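PDB 3GKB: putative enoyl-CoA hydratase from Streptomyces avermitilis, which probably acts on acyl-CoA thioesters as a member of the crotonase-like enoyl-CoA hydratase/isomerase family, although its own substrate and reaction are not established. Local coordinates for residues 94-99 / 234-239; 142-145 / 150-153; 101-106 / 227-232. All blocks are in the same frame, centred on the assembly; numbering follows the deposited sequence.

In the fold
The three contacts show how a crotonase-like chain brings near and distant pieces of sequence together. The start of helix 96-103 meets the middle of helix 230-243 in contact 1, and its end meets the entry of helix 230-243 in contact 3, centres about 11 Å apart. Contact 2 lies in the loop between strand 139-141 and helix 155-163, nested along the chain inside the loops closed by the other two. It touches contact 1, as E236 packs on P151 and G152, but not contact 3, their centres about 18 Å apart. The helix pair is thus joined to this loop within one subunit, with the second subunit bordering contacts 1 and 2 and the third reached by D227 of contact 3.

Contact 1: 94-99 / 234-239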
ATOM      1  N   VAL B  94     -16.478  -9.699 -20.930  1.00 16.54           N
ATOM      2  CA  VAL B  94     -16.831  -8.538 -21.768  1.00 17.35           C
ATOM      3  C   VAL B  94     -16.669  -7.189 -21.033  1.00 17.30           C
ATOM      4  O   VAL B  94     -16.298  -6.192 -21.622  1.00 15.89           O
ATOM      5  CB  VAL B  94     -18.265  -8.704 -22.385  1.00 17.97           C
ATOM      6  CG1 VAL B  94     -19.361  -8.486 -21.341  1.00 18.99           C
ATOM      7  CG2 VAL B  94     -18.450  -7.763 -23.552  1.00 20.65           C
ATOM      8  N   PHE B  95     -16.918  -7.187 -19.716  1.00 17.45           N
ATOM      9  CA  PHE B  95     -16.762  -5.998 -18.910  1.00 17.00           C
ATOM     10  C   PHE B  95     -15.324  -5.729 -18.501  1.00 16.55           C
ATOM     11  O   PHE B  95     -14.853  -4.574 -18.549  1.00 16.48           O
ATOM     12  CB  PHE B  95     -17.690  -6.101 -17.717  1.00 18.01           C
ATOM     13  CG  PHE B  95     -19.122  -6.195 -18.130  1.00 18.62           C
ATOM     14  CD1 PHE B  95     -19.743  -5.089 -18.713  1.00 19.42           C
ATOM     15  CD2 PHE B  95     -19.819  -7.385 -18.039  1.00 20.28           C
ATOM     16  CE1 PHE B  95     -21.057  -5.161 -19.150  1.00 19.52           C
ATOM     17  CE2 PHE B  95     -21.144  -7.462 -18.483  1.00 21.31           C
ATOM     18  CZ  PHE B  95     -21.757  -6.346 -19.032  1.00 19.31           C
ATOM     19  N   GLN B  96     -14.631  -6.784 -18.080  1.00 15.59           N
ATOM     20  CA  GLN B  96     -13.202  -6.707 -17.792  1.00 14.96           C
ATOM     21  C   GLN B  96     -12.418  -6.239 -19.011  1.00 15.96           C
ATOM     22  O   GLN B  96     -11.389  -5.605 -18.864  1.00 15.38           O
ATOM     23  CB  GLN B  96     -12.680  -8.065 -17.322  1.00 14.77           C
ATOM     24  CG  GLN B  96     -13.294  -8.531 -15.993  1.00 14.42           C
ATOM     25  CD  GLN B  96     -12.987  -9.989 -15.667  1.00 15.90           C
ATOM     26  OE1 GLN B  96     -12.679 -10.794 -16.569  1.00 16.14           O
ATOM     27  NE2 GLN B  96     -13.094 -10.350 -14.380  1.00 14.66           N
ATOM     28  N   ALA B  97     -12.931  -6.499 -20.219  1.00 15.28           N
ATOM     29  CA  ALA B  97     -12.217  -6.112 -21.442  1.00 16.83           C
ATOM     30  C   ALA B  97     -11.961  -4.607 -21.543  1.00 17.31           C
ATOM     31  O   ALA B  97     -10.939  -4.223 -22.112  1.00 17.77           O
ATOM     32  CB  ALA B  97     -12.957  -6.595 -22.677  1.00 17.05           C
ATOM     33  N   VAL B  98     -12.829  -3.772 -20.957  1.00 17.85           N
ATOM     34  CA  VAL B  98     -12.628  -2.308 -20.955  1.00 17.89           C
ATOM     35  C   VAL B  98     -11.383  -1.915 -20.151  1.00 17.60           C
ATOM     36  O   VAL B  98     -10.423  -1.319 -20.673  1.00 15.74           O
ATOM     37  CB  VAL B  98     -13.861  -1.566 -20.352  1.00 17.97           C
ATOM     38  CG1 VAL B  98     -13.618  -0.048 -20.296  1.00 18.80           C
ATOM     39  CG2 VAL B  98     -15.134  -1.953 -21.094  1.00 21.24           C
ATOM     40  N   GLY B  99     -11.381  -2.267 -18.857  1.00 16.58           N
ATOM     41  CA  GLY B  99     -10.205  -1.996 -18.027  1.00 16.28           C
ATOM     42  C   GLY B  99      -8.936  -2.681 -18.534  1.00 16.22           C
ATOM     43  O   GLY B  99      -7.849  -2.108 -18.503  1.00 16.63           O
ATOM     44  N   LEU B 234     -10.124 -14.238 -13.511  1.00 16.53           N
ATOM     45  CA  LEU B 234     -10.943 -15.440 -13.636  1.00 16.71           C
ATOM     46  C   LEU B 234     -11.788 -15.724 -12.376  1.00 16.98           C
ATOM     47  O   LEU B 234     -12.983 -16.045 -12.480  1.00 16.50           O
ATOM     48  CB  LEU B 234     -10.081 -16.650 -14.020  1.00 17.86           C
ATOM     49  CG  LEU B 234      -9.633 -16.666 -15.496  1.00 19.15           C
ATOM     50  CD1 LEU B 234      -8.509 -17.652 -15.709  1.00 22.83           C
ATOM     51  CD2 LEU B 234     -10.844 -16.951 -16.429  1.00 21.28           C
ATOM     52  N   GLY B 235     -11.165 -15.625 -11.198  1.00 17.94           N
ATOM     53  CA  GLY B 235     -11.872 -15.810  -9.927  1.00 17.36           C
ATOM     54  C   GLY B 235     -13.012 -14.814  -9.713  1.00 17.10           C
ATOM     55  O   GLY B 235     -14.106 -15.186  -9.242  1.00 15.73           O
ATOM     56  N   GLU B 236     -12.764 -13.563 -10.091  1.00 15.99           N
ATOM     57  CA  GLU B 236     -13.780 -12.528  -9.997  1.00 16.21           C
ATOM     58  C   GLU B 236     -14.924 -12.846 -10.937  1.00 16.10           C
ATOM     59  O   GLU B 236     -16.077 -12.762 -10.538  1.00 15.68           O
ATOM     60  CB  GLU B 236     -13.197 -11.117 -10.251  1.00 16.19           C
ATOM     61  CG  GLU B 236     -14.245 -10.013 -10.393  1.00 16.52           C
ATOM     62  CD  GLU B 236     -13.695  -8.740 -11.021  1.00 21.45           C
ATOM     63  OE1 GLU B 236     -13.912  -8.580 -12.247  1.00 19.79           O
ATOM     64  OE2 GLU B 236     -13.034  -7.920 -10.309  1.00 19.28           O
ATOM     65  N   ASN B 237     -14.606 -13.218 -12.182  1.00 16.64           N
ATOM     66  CA  ASN B 237     -15.623 -13.579 -13.145  1.00 15.99           C
ATOM     67  C   ASN B 237     -16.549 -14.690 -12.647  1.00 15.74           C
ATOM     68  O   ASN B 237     -17.786 -14.606 -12.819  1.00 15.01           O
ATOM     69  CB  ASN B 237     -14.999 -14.007 -14.468  1.00 16.97           C
ATOM     70  CG  ASN B 237     -16.033 -14.465 -15.441  1.00 17.64           C
ATOM     71  OD1 ASN B 237     -16.821 -13.663 -15.955  1.00 17.76           O
ATOM     72  ND2 ASN B 237     -16.138 -15.783 -15.601  1.00 16.80           N
ATOM     73  N   ASP B 238     -15.960 -15.719 -12.040  1.00 16.42           N
ATOM     74  CA  ASP B 238     -16.727 -16.869 -11.551  1.00 17.75           C
ATOM     75  C   ASP B 238     -17.664 -16.435 -10.416  1.00 17.05           C
ATOM     76  O   ASP B 238     -18.833 -16.852 -10.342  1.00 17.73           O
ATOM     77  CB  ASP B 238     -15.789 -17.973 -11.052  1.00 18.31           C
ATOM     78  CG  ASP B 238     -15.062 -18.676 -12.182  1.00 23.60           C
ATOM     79  OD1 ASP B 238     -15.520 -18.584 -13.341  1.00 29.42           O
ATOM     80  OD2 ASP B 238     -14.019 -19.305 -11.926  1.00 28.44           O
ATOM     81  N   ALA B 239     -17.132 -15.623  -9.512  1.00 16.53           N
ATOM     82  CA  ALA B 239     -17.904 -15.148  -8.371  1.00 16.87           C
ATOM     83  C   ALA B 239     -19.031 -14.231  -8.835  1.00 16.33           C
ATOM     84  O   ALA B 239     -20.156 -14.341  -8.356  1.00 16.79           O
ATOM     85  CB  ALA B 239     -16.984 -14.424  -7.361  1.00 16.61           C
TER
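Q96 reaches across to helix 230-243 with its amide nitrogen, and NE2 gives E236 OE1 a nearly straight hydrogen bond of 2.9 Å, with an N-H...O angle of 172°. The acceptor lies in the plane of the glutamine amide, but the donor approaches from above the carboxylate plane, the two flat groups being turned 47° apart. The two side chains run antiparallel past one another, and Q96 CG comes within 3.8 Å of the same OE1. Alongside, N237 CB lies 4.1 Å from Q96 NE2. The contact is a buried polar link between helix 96-103 and helix 230-243 of the crotonase-like fold. A second bond from NE2 goes to L233 O, so the amide is tied to both a side chain and the helix backbone. With CG anti to the backbone N (chi1 170°) and the chain extended beyond it, E236 carries its carboxylate out toward Q96, where T156 bonds OE2 and the backbone N of G154 bonds OE1. A leucine in place of Q96 would probably leave L233 O without this donor and E236 OE1 with G154 N alone, letting the carboxylate turn more freely. N93 probably helps to place both segments, its OD1 accepting from Q96 N and its ND2 giving to N237 OD1.

Contact 2: 142-145 / 150-153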
ATOM      1  N   GLN B 142     -17.910   1.541  -5.598  1.00 15.53           N
ATOM      2  CA  GLN B 142     -18.279   0.278  -6.254  1.00 16.27           C
ATOM      3  C   GLN B 142     -19.724  -0.006  -5.838  1.00 16.46           C
ATOM      4  O   GLN B 142     -19.975  -0.518  -4.766  1.00 18.17           O
ATOM      5  CB  GLN B 142     -17.341  -0.879  -5.878  1.00 16.65           C
ATOM      6  CG  GLN B 142     -15.869  -0.705  -6.328  1.00 16.88           C
ATOM      7  CD  GLN B 142     -15.619  -0.682  -7.864  1.00 21.16           C
ATOM      8  OE1 GLN B 142     -14.512  -0.302  -8.293  1.00 21.38           O
ATOM      9  NE2 GLN B 142     -16.624  -1.094  -8.693  1.00 16.25           N
ATOM     10  N   ILE B 143     -20.669   0.368  -6.690  1.00 15.73           N
ATOM     11  CA  ILE B 143     -22.097   0.272  -6.378  1.00 15.20           C
ATOM     12  C   ILE B 143     -22.664  -1.151  -6.472  1.00 14.81           C
ATOM     13  O   ILE B 143     -23.797  -1.406  -6.031  1.00 14.57           O
ATOM     14  CB  ILE B 143     -22.887   1.204  -7.337  1.00 15.51           C
ATOM     15  CG1 ILE B 143     -24.321   1.455  -6.853  1.00 15.88           C
ATOM     16  CG2 ILE B 143     -22.939   0.608  -8.747  1.00 16.27           C
ATOM     17  CD1 ILE B 143     -24.438   2.401  -5.686  1.00 15.40           C
ATOM     18  N   GLU B 144     -21.883  -2.051  -7.073  1.00 14.34           N
ATOM     19  CA  GLU B 144     -22.328  -3.384  -7.452  1.00 13.62           C
ATOM     20  C   GLU B 144     -23.042  -4.163  -6.356  1.00 13.17           C
ATOM     21  O   GLU B 144     -24.128  -4.702  -6.600  1.00 13.52           O
ATOM     22  CB  GLU B 144     -21.152  -4.191  -7.997  1.00 14.75           C
ATOM     23  CG  GLU B 144     -20.707  -3.713  -9.396  1.00 16.14           C
ATOM     24  CD  GLU B 144     -19.546  -2.689  -9.371  1.00 19.50           C
ATOM     25  OE1 GLU B 144     -19.415  -1.917  -8.400  1.00 19.92           O
ATOM     26  OE2 GLU B 144     -18.778  -2.648 -10.361  1.00 21.08           O
ATOM     27  N   ALA B 145     -22.456  -4.201  -5.160  1.00 12.61           N
ATOM     28  CA  ALA B 145     -23.025  -4.951  -4.046  1.00 12.81           C
ATOM     29  C   ALA B 145     -24.470  -4.556  -3.761  1.00 13.69           C
ATOM     30  O   ALA B 145     -25.283  -5.402  -3.385  1.00 13.69           O
ATOM     31  CB  ALA B 145     -22.140  -4.810  -2.760  1.00 13.50           C
ATOM     32  N   ILE B 150     -21.328  -8.266  -7.574  1.00 16.34           N
ATOM     33  CA  ILE B 150     -20.044  -7.710  -7.179  1.00 15.74           C
ATOM     34  C   ILE B 150     -19.430  -7.073  -8.433  1.00 16.32           C
ATOM     35  O   ILE B 150     -19.946  -7.252  -9.528  1.00 16.42           O
ATOM     36  CB  ILE B 150     -19.090  -8.776  -6.542  1.00 15.51           C
ATOM     37  CG1 ILE B 150     -18.852  -9.996  -7.478  1.00 15.30           C
ATOM     38  CG2 ILE B 150     -19.636  -9.266  -5.201  1.00 14.81           C
ATOM     39  CD1 ILE B 150     -17.496 -10.620  -7.324  1.00 14.26           C
ATOM     40  N   PRO B 151     -18.339  -6.321  -8.279  1.00 16.39           N
ATOM     41  CA  PRO B 151     -17.698  -5.839  -9.502  1.00 16.76           C
ATOM     42  C   PRO B 151     -17.255  -6.989 -10.392  1.00 17.14           C
ATOM     43  O   PRO B 151     -16.661  -7.937  -9.917  1.00 18.48           O
ATOM     44  CB  PRO B 151     -16.505  -5.041  -8.973  1.00 16.88           C
ATOM     45  CG  PRO B 151     -16.890  -4.652  -7.597  1.00 16.86           C
ATOM     46  CD  PRO B 151     -17.736  -5.744  -7.068  1.00 16.86           C
ATOM     47  N   GLY B 152     -17.624  -6.934 -11.664  1.00 17.18           N
ATOM     48  CA  GLY B 152     -17.279  -7.933 -12.633  1.00 17.33           C
ATOM     49  C   GLY B 152     -16.455  -7.417 -13.790  1.00 16.94           C
ATOM     50  O   GLY B 152     -16.237  -8.143 -14.763  1.00 17.18           O
ATOM     51  N   GLY B 153     -15.953  -6.201 -13.663  1.00 16.26           N
ATOM     52  CA  GLY B 153     -15.140  -5.579 -14.672  1.00 17.23           C
ATOM     53  C   GLY B 153     -13.683  -5.346 -14.272  1.00 17.33           C
ATOM     54  O   GLY B 153     -13.016  -4.497 -14.874  1.00 18.73           O
TER
HETATM   55  O   HOH W   1     -18.512  -4.130 -12.467  1.00 24.69           O
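Q142 lays its amide nitrogen against the ring of P151, with NE2 3.7 Å from P151 CG, the two side chains meeting at a slant. The same nitrogen donates to E144 OE1 at 2.9 Å, with the oxygen met on its syn side and lying in the amide plane. This bond, between residues two apart in the chain, helps hold the E144 carboxylate at the proline ring. E144 supplies most of the first segment's share: CB sits 3.4 Å from I150 C, and a bend at chi2 (95°) brings the carboxylate alongside the P151 ring, OE2 being 3.5 Å from P151 CA. Both segments belong to the loop from strand 139-141 to helix 155-163 in the crotonase-like fold, and E123 and E144 sit at positions consistent with the two acidic residues of crotonase-family hydratase active sites. A water bridges the two segments, giving a hydrogen to E144 OE2 at 2.6 Å and accepting one from G152 N at 3.0 Å. E123 of helix 120-127 packs on Q142, E144 and P151, and its OE1 accepts from G153 N. V216 and A219 of the second subunit pack on A145 and I150.

Contact 3: 101-106 / 227-232; sequences LIRHQP and DDLKEG
The carbonyl oxygen of D227 is held by several donors at once. R103 NH2 gives it the main bond, 3.0 Å long at an N-H...O angle of 165°; the oxygen lies close to the guanidinium plane, whereas the donor is tilted 23° from the carbonyl plane. R103 NH1 adds a weak bond to the same oxygen, and a water that also bonds H104 NE2 donates a further hydrogen to it. The arginine thus meets D227 O at its edge, while L229 takes one face: CD1 stands over the centre of the guanidinium, 3.4 Å from R103 CZ. Bends at chi2 and at chi3 (-52°) bring the head of R103 to this place. In the crotonase-like fold the contact joins the C-terminal end of helix 96-103 to the turn leading into helix 230-243, where L229 occupies the N-cap position. Two waters extend the edge contacts, one shared by R103 NH2 and D227 N at 2.9 Å from each, the other accepting from L229 N and, weakly, from R103 NH1. The charge of R103 has its partner in E100, which makes a salt bridge with NH1 and probably steadies the guanidinium. D227 OD1 turns to R160 of the third subunit in another salt bridge, and Y158 of helix 155-163 packs against both R103 and L229.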
ATOM      1  N   LEU B 101      -8.159  -3.349 -21.656  1.00 17.70           N
ATOM      2  CA  LEU B 101      -7.638  -2.566 -22.806  1.00 18.26           C
ATOM      3  C   LEU B 101      -6.834  -1.352 -22.297  1.00 17.66           C
ATOM      4  O   LEU B 101      -5.704  -1.112 -22.708  1.00 17.35           O
ATOM      5  CB  LEU B 101      -8.797  -2.129 -23.681  1.00 18.53           C
ATOM      6  CG  LEU B 101      -8.483  -1.456 -25.019  1.00 22.41           C
ATOM      7  CD1 LEU B 101      -7.702  -2.388 -25.921  1.00 23.69           C
ATOM      8  CD2 LEU B 101      -9.819  -1.045 -25.610  1.00 25.67           C
ATOM      9  N   ILE B 102      -7.405  -0.622 -21.346  1.00 16.99           N
ATOM     10  CA  ILE B 102      -6.722   0.540 -20.741  1.00 16.20           C
ATOM     11  C   ILE B 102      -5.384   0.131 -20.086  1.00 16.42           C
ATOM     12  O   ILE B 102      -4.338   0.790 -20.277  1.00 16.92           O
ATOM     13  CB  ILE B 102      -7.642   1.247 -19.702  1.00 15.94           C
ATOM     14  CG1 ILE B 102      -8.854   1.884 -20.388  1.00 15.57           C
ATOM     15  CG2 ILE B 102      -6.862   2.317 -18.935  1.00 15.99           C
ATOM     16  CD1 ILE B 102     -10.041   2.230 -19.462  1.00 15.17           C
ATOM     17  N   ARG B 103      -5.415  -0.923 -19.290  1.00 16.11           N
ATOM     18  CA  ARG B 103      -4.217  -1.350 -18.541  1.00 16.62           C
ATOM     19  C   ARG B 103      -3.039  -1.709 -19.465  1.00 16.61           C
ATOM     20  O   ARG B 103      -1.898  -1.565 -19.073  1.00 16.92           O
ATOM     21  CB  ARG B 103      -4.496  -2.594 -17.694  1.00 16.76           C
ATOM     22  CG  ARG B 103      -5.226  -2.345 -16.381  1.00 17.80           C
ATOM     23  CD  ARG B 103      -4.777  -3.312 -15.282  1.00 16.69           C
ATOM     24  NE  ARG B 103      -4.839  -4.701 -15.697  1.00 15.39           N
ATOM     25  CZ  ARG B 103      -3.874  -5.616 -15.574  1.00 18.97           C
ATOM     26  NH1 ARG B 103      -4.092  -6.858 -16.011  1.00 17.62           N
ATOM     27  NH2 ARG B 103      -2.717  -5.337 -14.994  1.00 19.02           N
ATOM     28  N   HIS B 104      -3.339  -2.213 -20.665  1.00 15.94           N
ATOM     29  CA  HIS B 104      -2.299  -2.640 -21.620  1.00 16.68           C
ATOM     30  C   HIS B 104      -1.994  -1.637 -22.747  1.00 16.37           C
ATOM     31  O   HIS B 104      -1.209  -1.930 -23.671  1.00 15.95           O
ATOM     32  CB  HIS B 104      -2.676  -4.016 -22.162  1.00 17.41           C
ATOM     33  CG  HIS B 104      -2.701  -5.065 -21.098  1.00 18.98           C
ATOM     34  ND1 HIS B 104      -3.863  -5.456 -20.474  1.00 20.74           N
ATOM     35  CD2 HIS B 104      -1.701  -5.780 -20.529  1.00 20.14           C
ATOM     36  CE1 HIS B 104      -3.577  -6.385 -19.574  1.00 21.66           C
ATOM     37  NE2 HIS B 104      -2.273  -6.601 -19.591  1.00 20.39           N
ATOM     38  N   GLN B 105      -2.575  -0.443 -22.651  1.00 15.93           N
ATOM     39  CA  GLN B 105      -2.396   0.599 -23.676  1.00 16.99           C
ATOM     40  C   GLN B 105      -0.910   1.006 -23.730  1.00 16.73           C
ATOM     41  O   GLN B 105      -0.244   1.124 -22.676  1.00 16.24           O
ATOM     42  CB  GLN B 105      -3.297   1.790 -23.365  1.00 16.29           C
ATOM     43  CG  GLN B 105      -3.448   2.856 -24.484  1.00 16.78           C
ATOM     44  CD  GLN B 105      -4.241   2.359 -25.691  1.00 16.38           C
ATOM     45  OE1 GLN B 105      -5.078   1.450 -25.585  1.00 19.82           O
ATOM     46  NE2 GLN B 105      -3.983   2.959 -26.852  1.00 16.81           N
ATOM     47  N   PRO B 106      -0.351   1.175 -24.950  1.00 17.35           N
ATOM     48  CA  PRO B 106       1.062   1.572 -25.032  1.00 17.50           C
ATOM     49  C   PRO B 106       1.334   2.991 -24.518  1.00 17.17           C
ATOM     50  O   PRO B 106       2.339   3.211 -23.850  1.00 17.67           O
ATOM     51  CB  PRO B 106       1.403   1.468 -26.526  1.00 17.95           C
ATOM     52  CG  PRO B 106       0.188   1.151 -27.226  1.00 19.50           C
ATOM     53  CD  PRO B 106      -0.874   0.710 -26.243  1.00 18.07           C
ATOM     54  N   ASP B 227       0.527  -5.520 -14.189  1.00 22.66           N
ATOM     55  CA  ASP B 227       0.431  -6.567 -13.192  1.00 25.60           C
ATOM     56  C   ASP B 227      -0.176  -7.829 -13.809  1.00 25.77           C
ATOM     57  O   ASP B 227      -1.001  -7.777 -14.719  1.00 23.23           O
ATOM     58  CB  ASP B 227      -0.409  -6.085 -11.993  1.00 26.14           C
ATOM     59  CG  ASP B 227       0.427  -5.395 -10.914  1.00 32.43           C
ATOM     60  OD1 ASP B 227       0.634  -4.135 -10.931  1.00 34.15           O
ATOM     61  OD2 ASP B 227       0.879  -6.132 -10.001  1.00 39.62           O
ATOM     62  N   ASP B 228       0.265  -8.970 -13.293  1.00 27.00           N
ATOM     63  CA  ASP B 228      -0.259 -10.261 -13.693  1.00 28.06           C
ATOM     64  C   ASP B 228      -1.543 -10.494 -12.898  1.00 26.81           C
ATOM     65  O   ASP B 228      -1.476 -10.782 -11.696  1.00 28.06           O
ATOM     66  CB  ASP B 228       0.773 -11.346 -13.374  1.00 28.41           C
ATOM     67  CG  ASP B 228       0.230 -12.753 -13.553  1.00 32.62           C
ATOM     68  OD1 ASP B 228      -0.868 -12.923 -14.144  1.00 37.06           O
ATOM     69  OD2 ASP B 228       0.923 -13.689 -13.087  1.00 37.97           O
ATOM     70  N   LEU B 229      -2.696 -10.322 -13.552  1.00 25.75           N
ATOM     71  CA  LEU B 229      -4.007 -10.513 -12.890  1.00 24.12           C
ATOM     72  C   LEU B 229      -4.846 -11.674 -13.466  1.00 23.88           C
ATOM     73  O   LEU B 229      -6.056 -11.767 -13.209  1.00 22.33           O
ATOM     74  CB  LEU B 229      -4.836  -9.210 -12.958  1.00 23.59           C
ATOM     75  CG  LEU B 229      -4.169  -7.937 -12.441  1.00 21.08           C
ATOM     76  CD1 LEU B 229      -5.095  -6.712 -12.560  1.00 20.35           C
ATOM     77  CD2 LEU B 229      -3.721  -8.089 -10.998  1.00 20.53           C
ATOM     78  N   LYS B 230      -4.236 -12.554 -14.251  1.00 23.71           N
ATOM     79  CA  LYS B 230      -5.018 -13.554 -14.971  1.00 24.26           C
ATOM     80  C   LYS B 230      -5.895 -14.394 -14.029  1.00 22.42           C
ATOM     81  O   LYS B 230      -7.106 -14.532 -14.227  1.00 20.43           O
ATOM     82  CB  LYS B 230      -4.097 -14.505 -15.747  1.00 25.12           C
ATOM     83  CG  LYS B 230      -4.864 -15.553 -16.488  1.00 28.31           C
ATOM     84  CD  LYS B 230      -3.936 -16.567 -17.122  1.00 32.54           C
ATOM     85  CE  LYS B 230      -4.717 -17.625 -17.848  1.00 35.02           C
ATOM     86  NZ  LYS B 230      -3.789 -18.550 -18.546  1.00 36.01           N
ATOM     87  N   GLU B 231      -5.277 -14.959 -12.997  1.00 21.44           N
ATOM     88  CA  GLU B 231      -6.034 -15.832 -12.076  1.00 21.06           C
ATOM     89  C   GLU B 231      -7.061 -15.056 -11.265  1.00 19.33           C
ATOM     90  O   GLU B 231      -8.181 -15.539 -11.038  1.00 17.73           O
ATOM     91  CB  GLU B 231      -5.086 -16.604 -11.161  1.00 21.90           C
ATOM     92  CG  GLU B 231      -4.307 -17.709 -11.915  1.00 27.04           C
ATOM     93  CD  GLU B 231      -5.173 -18.564 -12.865  1.00 32.72           C
ATOM     94  OE1 GLU B 231      -6.136 -19.231 -12.415  1.00 38.63           O
ATOM     95  OE2 GLU B 231      -4.855 -18.616 -14.069  1.00 38.33           O
ATOM     96  N   GLY B 232      -6.704 -13.840 -10.861  1.00 18.16           N
ATOM     97  CA  GLY B 232      -7.641 -13.009 -10.093  1.00 17.45           C
ATOM     98  C   GLY B 232      -8.856 -12.612 -10.899  1.00 16.78           C
ATOM     99  O   GLY B 232      -9.978 -12.610 -10.375  1.00 15.77           O
TER
HETATM  100  O   HOH W   2      -1.081  -3.128 -14.129  1.00 21.12           O
HETATM  101  O   HOH W   3      -3.258  -9.901 -16.520  1.00 26.60           O
HETATM  102  O   HOH W   4      -1.104  -8.331 -17.858  1.00 30.40           O